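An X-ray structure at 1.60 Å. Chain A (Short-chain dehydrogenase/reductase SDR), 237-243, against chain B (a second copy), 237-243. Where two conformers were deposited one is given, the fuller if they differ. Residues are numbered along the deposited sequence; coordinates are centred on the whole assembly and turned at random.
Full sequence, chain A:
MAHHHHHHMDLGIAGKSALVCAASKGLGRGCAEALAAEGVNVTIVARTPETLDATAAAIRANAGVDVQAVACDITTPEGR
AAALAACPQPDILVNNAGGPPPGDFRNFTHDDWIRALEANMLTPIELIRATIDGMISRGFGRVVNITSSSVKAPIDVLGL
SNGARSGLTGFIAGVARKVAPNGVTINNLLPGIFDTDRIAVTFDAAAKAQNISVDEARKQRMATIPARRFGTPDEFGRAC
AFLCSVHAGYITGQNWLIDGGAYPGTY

Chain A (237-243) GRACAFL
Chain B, residues 237-243: GRACAFL

Two copies of the same helical segment, residues 237-243 of chains A and B, pack almost exactly antiparallel (177°), their axes 11.6 Å apart at closest approach. Both are regular α-helix, phi/psi near -62/-40, with N-to-O bonds of 2.8 Å from Ala241(A) N to Gly237(A) O, 3.0 Å from Phe242(A) N to Arg238(A) O and 3.1 Å from Leu243(A) N to Ala239(A) O; chain B repeats them. The register centres on Phe242, whose CA atoms, Phe242(A) CA and Phe242(B) CA, lie 7.9 Å apart. No hydrogen bond crosses; the contact is one of shape, burying 254 Å² in all, about 90 Å² of it on each Phe242. Each phenylalanine points its CA-to-CB bond toward the partner with chi1 t (-176° in A, -177° in B) and chi2 near 80°, so its ring reaches along the other helix as far as the preceding turn. There the tip fills a shallow hollow over Ala239: Phe242(A) CZ lies 3.6 Å from Ala239(B) CA and 4.1 Å from Ala239(B) CB, and Phe242(B) CZ stands equally close to Ala239(A) CA. The small methyl, set sideways, lets the ring come down to the backbone. Beside it, Phe242(B) CE1 sits 3.7 Å from Arg238(A) O and 4.3 Å from Arg238(A) CB. The Phe242(A) and Phe242(B) rings, planes at 27° and centroids 5.2 Å apart, are slid past one another and barely overlap. Instead, each covers the other's CB: Phe242(A) CB stands 4.3 Å from the centroid of the Phe242(B) ring, over its face, and the reverse CH-pi contact matches. Arg238 starts toward the partner, but with chi1 and chi2 both m and chi3 t its end leads away, leaving aliphatic CB at the contact; NE is hydrogen-bonded elsewhere in the structure. Cys240 faces away, chi1 t.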

ATOM      1  N   GLY A 237     -23.860  -2.645  -5.697  1.00 14.44           N
ATOM      2  CA  GLY A 237     -24.756  -1.630  -5.167  1.00 14.76           C
ATOM      3  C   GLY A 237     -24.983  -1.757  -3.671  1.00 13.11           C
ATOM      4  O   GLY A 237     -25.119  -0.750  -2.971  1.00 14.84           O
ATOM      5  N   ARG A 238     -25.049  -2.993  -3.160  1.00 14.91           N
ATOM      6  CA  ARG A 238     -25.237  -3.169  -1.723  0.54 13.03           C
ATOM      7  C   ARG A 238     -24.051  -2.621  -0.940  1.00 12.91           C
ATOM      8  O   ARG A 238     -24.233  -2.010   0.119  1.00 14.12           O
ATOM      9  CB  ARG A 238     -25.457  -4.646  -1.386  0.54 15.95           C
ATOM     10  CG  ARG A 238     -26.612  -5.304  -2.115  0.54 20.24           C
ATOM     11  CD  ARG A 238     -27.966  -4.710  -1.766  0.54 26.65           C
ATOM     12  NE  ARG A 238     -29.037  -5.520  -2.350  0.54 34.03           N
ATOM     13  CZ  ARG A 238     -30.324  -5.181  -2.368  0.54 36.09           C
ATOM     14  NH1 ARG A 238     -30.724  -4.033  -1.839  0.54 31.91           N
ATOM     15  NH2 ARG A 238     -31.213  -5.994  -2.924  0.54 37.07           N
ATOM     16  N   ALA A 239     -22.828  -2.831  -1.436  1.00 13.32           N
ATOM     17  CA  ALA A 239     -21.667  -2.245  -0.768  1.00 13.63           C
ATOM     18  C   ALA A 239     -21.725  -0.724  -0.814  1.00 12.70           C
ATOM     19  O   ALA A 239     -21.412  -0.052   0.174  1.00 14.85           O
ATOM     20  CB  ALA A 239     -20.372  -2.744  -1.405  1.00 16.16           C
ATOM     21  N   CYS A 240     -22.137  -0.166  -1.952  1.00 12.39           N
ATOM     22  CA  CYS A 240     -22.331   1.274  -2.042  1.00 12.74           C
ATOM     23  C   CYS A 240     -23.342   1.757  -1.004  1.00 12.38           C
ATOM     24  O   CYS A 240     -23.112   2.751  -0.307  1.00 14.03           O
ATOM     25  CB  CYS A 240     -22.790   1.639  -3.451  1.00 13.93           C
ATOM     26  SG  CYS A 240     -23.028   3.416  -3.716  1.00 14.85           S
ATOM     27  N   ALA A 241     -24.467   1.051  -0.880  1.00 13.26           N
ATOM     28  CA  ALA A 241     -25.491   1.464   0.076  1.00 13.93           C
ATOM     29  C   ALA A 241     -24.955   1.424   1.499  1.00 15.72           C
ATOM     30  O   ALA A 241     -25.247   2.316   2.302  1.00 15.15           O
ATOM     31  CB  ALA A 241     -26.739   0.588  -0.061  1.00 15.62           C
ATOM     32  N   PHE A 242     -24.150   0.407   1.834  1.00 15.43           N
ATOM     33  CA  PHE A 242     -23.586   0.386   3.181  1.00 15.77           C
ATOM     34  C   PHE A 242     -22.697   1.605   3.427  1.00 13.84           C
ATOM     35  O   PHE A 242     -22.786   2.243   4.487  1.00 13.95           O
ATOM     36  CB  PHE A 242     -22.804  -0.898   3.440  1.00 15.90           C
ATOM     37  CG  PHE A 242     -22.309  -0.981   4.851  1.00 13.69           C
ATOM     38  CD1 PHE A 242     -23.166  -1.376   5.859  1.00 16.30           C
ATOM     39  CD2 PHE A 242     -21.035  -0.551   5.181  1.00 16.27           C
ATOM     40  CE1 PHE A 242     -22.739  -1.418   7.188  1.00 17.01           C
ATOM     41  CE2 PHE A 242     -20.605  -0.583   6.509  1.00 15.51           C
ATOM     42  CZ  PHE A 242     -21.458  -1.014   7.500  1.00 15.79           C
ATOM     43  N   LEU A 243     -21.835   1.949   2.463  1.00 13.58           N
ATOM     44  CA  LEU A 243     -20.999   3.138   2.625  1.00 12.94           C
ATOM     45  C   LEU A 243     -21.846   4.388   2.787  1.00 13.32           C
ATOM     46  O   LEU A 243     -21.448   5.326   3.493  1.00 15.43           O
ATOM     47  CB  LEU A 243     -20.064   3.320   1.428  1.00 13.69           C
ATOM     48  CG  LEU A 243     -18.842   2.404   1.364  1.00 11.94           C
ATOM     49  CD1 LEU A 243     -18.149   2.584   0.018  1.00 16.11           C
ATOM     50  CD2 LEU A 243     -17.880   2.683   2.516  1.00 14.16           C
TER
ATOM     51  N   GLY B 237     -19.529  -3.300  14.685  1.00 14.43           N
ATOM     52  CA  GLY B 237     -20.275  -4.534  14.502  1.00 16.08           C
ATOM     53  C   GLY B 237     -21.068  -4.560  13.206  1.00 16.52           C
ATOM     54  O   GLY B 237     -21.183  -5.605  12.562  1.00 15.95           O
ATOM     55  N   ARG B 238     -21.632  -3.414  12.806  1.00 13.96           N
ATOM     56  CA  ARG B 238     -22.413  -3.384  11.568  1.00 14.12           C
ATOM     57  C   ARG B 238     -21.538  -3.650  10.350  1.00 12.55           C
ATOM     58  O   ARG B 238     -21.961  -4.344   9.418  1.00 15.72           O
ATOM     59  CB  ARG B 238     -23.126  -2.043  11.395  1.00 14.41           C
ATOM     60  CG  ARG B 238     -24.016  -1.619  12.550  1.00 23.49           C
ATOM     61  CD  ARG B 238     -25.139  -2.585  12.832  1.00 25.08           C
ATOM     62  NE  ARG B 238     -26.018  -2.036  13.865  1.00 34.86           N
ATOM     63  CZ  ARG B 238     -27.040  -2.683  14.420  1.00 44.53           C
ATOM     64  NH1 ARG B 238     -27.337  -3.924  14.053  1.00 40.32           N
ATOM     65  NH2 ARG B 238     -27.768  -2.079  15.351  1.00 51.47           N
ATOM     66  N   ALA B 239     -20.323  -3.095  10.331  1.00 13.31           N
ATOM     67  CA  ALA B 239     -19.393  -3.409   9.250  1.00 12.82           C
ATOM     68  C   ALA B 239     -19.038  -4.889   9.254  1.00 13.26           C
ATOM     69  O   ALA B 239     -18.981  -5.528   8.199  1.00 13.89           O
ATOM     70  CB  ALA B 239     -18.132  -2.557   9.370  1.00 15.19           C
ATOM     71  N   CYS B 240     -18.822  -5.454  10.439  1.00 13.33           N
ATOM     72  CA  CYS B 240     -18.597  -6.890  10.544  1.00 13.07           C
ATOM     73  C   CYS B 240     -19.765  -7.676   9.953  1.00 15.83           C
ATOM     74  O   CYS B 240     -19.567  -8.621   9.178  1.00 16.23           O
ATOM     75  CB  CYS B 240     -18.383  -7.275  12.008  1.00 12.19           C
ATOM     76  SG  CYS B 240     -18.008  -9.028  12.249  1.00 16.04           S
ATOM     77  N   ALA B 241     -20.998  -7.297  10.310  1.00 13.15           N
ATOM     78  CA  ALA B 241     -22.162  -8.025   9.818  1.00 14.47           C
ATOM     79  C   ALA B 241     -22.278  -7.931   8.299  1.00 16.56           C
ATOM     80  O   ALA B 241     -22.652  -8.910   7.638  1.00 16.88           O
ATOM     81  CB  ALA B 241     -23.433  -7.503  10.496  1.00 17.88           C
ATOM     82  N   PHE B 242     -21.965  -6.766   7.720  1.00 15.15           N
ATOM     83  CA  PHE B 242     -22.008  -6.673   6.264  1.00 14.86           C
ATOM     84  C   PHE B 242     -21.003  -7.625   5.627  1.00 15.61           C
ATOM     85  O   PHE B 242     -21.319  -8.300   4.643  1.00 17.17           O
ATOM     86  CB  PHE B 242     -21.753  -5.242   5.783  1.00 15.32           C
ATOM     87  CG  PHE B 242     -21.870  -5.109   4.288  1.00 15.10           C
ATOM     88  CD1 PHE B 242     -23.108  -4.942   3.690  1.00 16.11           C
ATOM     89  CD2 PHE B 242     -20.752  -5.253   3.477  1.00 18.07           C
ATOM     90  CE1 PHE B 242     -23.225  -4.859   2.307  1.00 21.47           C
ATOM     91  CE2 PHE B 242     -20.861  -5.182   2.101  1.00 15.72           C
ATOM     92  CZ  PHE B 242     -22.096  -4.982   1.512  1.00 21.80           C
ATOM     93  N   LEU B 243     -19.779  -7.684   6.164  1.00 13.94           N
ATOM     94  CA  LEU B 243     -18.796  -8.623   5.617  1.00 15.13           C
ATOM     95  C   LEU B 243     -19.271 -10.065   5.727  1.00 16.92           C
ATOM     96  O   LEU B 243     -18.980 -10.887   4.850  1.00 17.37           O
ATOM     97  CB  LEU B 243     -17.453  -8.464   6.332  1.00 14.36           C
ATOM     98  CG  LEU B 243     -16.622  -7.243   5.938  1.00 14.62           C
ATOM     99  CD1 LEU B 243     -15.455  -7.075   6.920  1.00 14.78           C
ATOM    100  CD2 LEU B 243     -16.129  -7.371   4.493  1.00 13.94           C
TER